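Local coordinates for protein tRNA (cytosine(72)-C(5))-methyltransferase (Pyrococcus horikoshii, PDB 5ZVE) that transfers a methyl group from S-adenosyl-L-methionine to the C5 position of cytosine 72 in several tRNAs, at residues Tyr180-Ser186 against Pro208-His214. Sequence-based numbering, arbitrary orientation.
With SAH (S-adenosyl-L-homocysteine), chain C.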
loop_
_atom_site.group_PDB
_atom_site.type_symbol
_atom_site.label_atom_id
_atom_site.label_comp_id
_atom_site.label_asym_id
_atom_site.label_seq_id
_atom_site.Cartn_x
_atom_site.Cartn_y
_atom_site.Cartn_z
ATOM N N TYR A 180 -12.566 -3.675 -0.073
ATOM C CA TYR A 180 -11.368 -3.383 0.700
ATOM C C TYR A 180 -10.366 -2.643 -0.179
ATOM O O TYR A 180 -9.881 -3.194 -1.170
ATOM C CB TYR A 180 -10.760 -4.673 1.253
ATOM C CG TYR A 180 -9.584 -4.453 2.169
ATOM C CD1 TYR A 180 -9.774 -4.238 3.527
ATOM C CD2 TYR A 180 -8.284 -4.458 1.678
ATOM C CE1 TYR A 180 -8.702 -4.032 4.371
ATOM C CE2 TYR A 180 -7.214 -4.253 2.511
ATOM C CZ TYR A 180 -7.424 -4.042 3.858
ATOM O OH TYR A 180 -6.354 -3.839 4.696
ATOM N N PRO A 181 -10.075 -1.382 0.165
ATOM C CA PRO A 181 -9.116 -0.592 -0.615
ATOM C C PRO A 181 -7.740 -1.259 -0.613
ATOM O O PRO A 181 -7.220 -1.590 0.447
ATOM C CB PRO A 181 -9.092 0.765 0.103
ATOM C CG PRO A 181 -9.743 0.539 1.426
ATOM C CD PRO A 181 -10.681 -0.612 1.263
ATOM N N GLN A 182 -7.182 -1.467 -1.801
ATOM C CA GLN A 182 -5.987 -2.278 -1.977
ATOM C C GLN A 182 -5.425 -2.035 -3.373
ATOM O O GLN A 182 -6.182 -1.964 -4.339
ATOM C CB GLN A 182 -6.312 -3.761 -1.776
ATOM C CG GLN A 182 -5.103 -4.680 -1.758
ATOM C CD GLN A 182 -5.476 -6.141 -1.563
ATOM O OE1 GLN A 182 -6.477 -6.622 -2.099
ATOM N NE2 GLN A 182 -4.670 -6.852 -0.785
ATOM N N GLY A 183 -4.108 -1.905 -3.484
ATOM C CA GLY A 183 -3.491 -1.605 -4.764
ATOM C C GLY A 183 -3.554 -2.765 -5.741
ATOM O O GLY A 183 -3.687 -3.920 -5.334
ATOM N N LEU A 184 -3.469 -2.452 -7.032
ATOM C CA LEU A 184 -3.469 -3.472 -8.078
ATOM C C LEU A 184 -2.334 -4.495 -7.871
ATOM O O LEU A 184 -2.597 -5.696 -7.867
ATOM C CB LEU A 184 -3.387 -2.815 -9.468
ATOM C CG LEU A 184 -3.146 -3.656 -10.727
ATOM C CD1 LEU A 184 -4.133 -4.776 -10.826
ATOM C CD2 LEU A 184 -3.232 -2.807 -11.982
ATOM N N PRO A 185 -1.076 -4.036 -7.687
ATOM C CA PRO A 185 -0.026 -5.041 -7.465
ATOM C C PRO A 185 -0.296 -5.970 -6.272
ATOM O O PRO A 185 -0.042 -7.172 -6.374
ATOM C CB PRO A 185 1.232 -4.199 -7.223
ATOM C CG PRO A 185 0.772 -2.796 -7.073
ATOM C CD PRO A 185 -0.512 -2.677 -7.785
ATOM N N SER A 186 -0.827 -5.433 -5.176
ATOM C CA SER A 186 -1.131 -6.264 -4.012
ATOM C C SER A 186 -2.189 -7.325 -4.322
ATOM O O SER A 186 -2.112 -8.449 -3.822
ATOM C CB SER A 186 -1.592 -5.399 -2.842
ATOM O OG SER A 186 -0.503 -4.698 -2.274
ATOM N N PRO A 208 -2.423 -5.445 8.156
ATOM C CA PRO A 208 -3.810 -5.520 8.642
ATOM C C PRO A 208 -4.717 -6.542 7.935
ATOM O O PRO A 208 -5.906 -6.602 8.250
ATOM C CB PRO A 208 -4.332 -4.102 8.396
ATOM C CG PRO A 208 -3.569 -3.636 7.215
ATOM C CD PRO A 208 -2.192 -4.223 7.363
ATOM N N GLY A 209 -4.181 -7.324 7.006
ATOM C CA GLY A 209 -4.935 -8.436 6.447
ATOM C C GLY A 209 -5.480 -8.222 5.050
ATOM O O GLY A 209 -6.414 -8.911 4.635
ATOM N N GLY A 210 -4.899 -7.269 4.329
ATOM C CA GLY A 210 -5.268 -7.017 2.948
ATOM C C GLY A 210 -5.160 -8.256 2.079
ATOM O O GLY A 210 -6.127 -8.675 1.451
ATOM N N LYS A 211 -3.979 -8.858 2.052
ATOM C CA LYS A 211 -3.761 -10.024 1.211
ATOM C C LYS A 211 -4.353 -11.274 1.844
ATOM O O LYS A 211 -4.744 -12.201 1.140
ATOM C CB LYS A 211 -2.272 -10.213 0.919
ATOM C CG LYS A 211 -1.672 -9.093 0.076
ATOM C CD LYS A 211 -0.160 -9.205 -0.021
ATOM C CE LYS A 211 0.408 -8.089 -0.873
ATOM N NZ LYS A 211 0.277 -6.766 -0.203
ATOM N N THR A 212 -4.418 -11.307 3.169
ATOM C CA THR A 212 -4.999 -12.466 3.837
ATOM C C THR A 212 -6.481 -12.629 3.496
ATOM O O THR A 212 -6.935 -13.721 3.151
ATOM C CB THR A 212 -4.847 -12.381 5.357
ATOM O OG1 THR A 212 -3.461 -12.236 5.689
ATOM C CG2 THR A 212 -5.390 -13.639 6.014
ATOM N N THR A 213 -7.227 -11.533 3.577
ATOM C CA THR A 213 -8.663 -11.579 3.334
ATOM C C THR A 213 -8.969 -11.811 1.854
ATOM O O THR A 213 -10.001 -12.382 1.510
ATOM C CB THR A 213 -9.359 -10.292 3.828
ATOM O OG1 THR A 213 -8.696 -9.136 3.298
ATOM C CG2 THR A 213 -9.322 -10.231 5.350
ATOM N N HIS A 214 -8.066 -11.375 0.983
ATOM C CA HIS A 214 -8.191 -11.653 -0.442
ATOM C C HIS A 214 -8.083 -13.157 -0.706
ATOM O O HIS A 214 -8.860 -13.716 -1.480
ATOM C CB HIS A 214 -7.129 -10.880 -1.231
ATOM C CG HIS A 214 -7.321 -10.918 -2.714
ATOM N ND1 HIS A 214 -6.432 -10.344 -3.594
ATOM C CD2 HIS A 214 -8.306 -11.459 -3.473
ATOM C CE1 HIS A 214 -6.854 -10.532 -4.833
ATOM N NE2 HIS A 214 -7.990 -11.204 -4.785
HETATM N N SAH C . 0.543 -8.186 4.131
HETATM C CA SAH C . -0.163 -7.114 4.825
HETATM C CB SAH C . 0.769 -5.942 5.134
HETATM C CG SAH C . 2.191 -6.309 5.565
HETATM S SD SAH C . 3.032 -4.879 6.288
HETATM C C SAH C . -1.412 -6.641 4.076
HETATM O O SAH C . -1.616 -6.953 2.903
HETATM O OXT SAH C . -2.254 -5.935 4.629
HETATM C "C5'" SAH C . 4.322 -5.883 7.078
HETATM C "C4'" SAH C . 3.923 -6.469 8.430
HETATM O "O4'" SAH C . 4.983 -7.249 8.946
HETATM C "C3'" SAH C . 3.605 -5.433 9.501
HETATM O "O3'" SAH C . 2.250 -5.552 9.867
HETATM C "C2'" SAH C . 4.460 -5.804 10.698
HETATM O "O2'" SAH C . 3.674 -5.846 11.864
HETATM C "C1'" SAH C . 4.935 -7.201 10.357
HETATM N N9 SAH C . 6.235 -7.563 10.962
HETATM C C8 SAH C . 7.374 -6.805 11.068
HETATM N N7 SAH C . 8.327 -7.543 11.686
HETATM C C5 SAH C . 7.814 -8.759 11.976
HETATM C C6 SAH C . 8.343 -9.885 12.598
HETATM N N6 SAH C . 9.599 -9.895 13.041
HETATM N N1 SAH C . 7.554 -11.005 12.751
HETATM C C2 SAH C . 6.250 -11.005 12.294
HETATM N N3 SAH C . 5.731 -9.885 11.681
HETATM C C4 SAH C . 6.502 -8.781 11.525
HETATM O O HOH W 1 -2.348 -5.379 0.583
HETATM O O HOH W 2 -4.265 -9.138 -2.132
#
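Lys211 NZ has three partners: it donates to Ser186 OG at 3.0 Å and to water 1 at 3.1 Å, and forms a salt bridge with Asp273. This lysine sits in the first turn of the helix after the glycine-rich SAM-binding loop of the class I methyltransferase fold, where Gly210 N and Lys211 N donate to the two carboxylate oxygens of S-adenosyl-L-homocysteine, OXT and O. The Lys211 chain runs extended and then turns at its last torsion (chi4 69°), which brings the ammonium to the hydroxyl of Ser186 in helix 184-193. Without the ammonium, as with an alanine in its place, Ser186 OG and water 1 would each probably lose a donor and Asp273 its cationic mate. That water also accepts from Gln182 NE2 and donates to SAH O at 2.9 Å, so Gln182 is linked to the ligand carboxylate through a single bound water. Gln182, its chain extended beyond CG (chi2 -180°), stretches to the helix start, its NE2 lying 3.2 Å from Gly210 C, while Arg39 holds its OE1. Beside it the Tyr180 ring approaches Gly210 obliquely, CE2 at 3.4 Å from CA. Further along, the His214 ring, hydrogen-bonded to Glu69 through NE2, meets water 2 in its plane at ND1, 2.9 Å away, and the same water donates to Ser186 O.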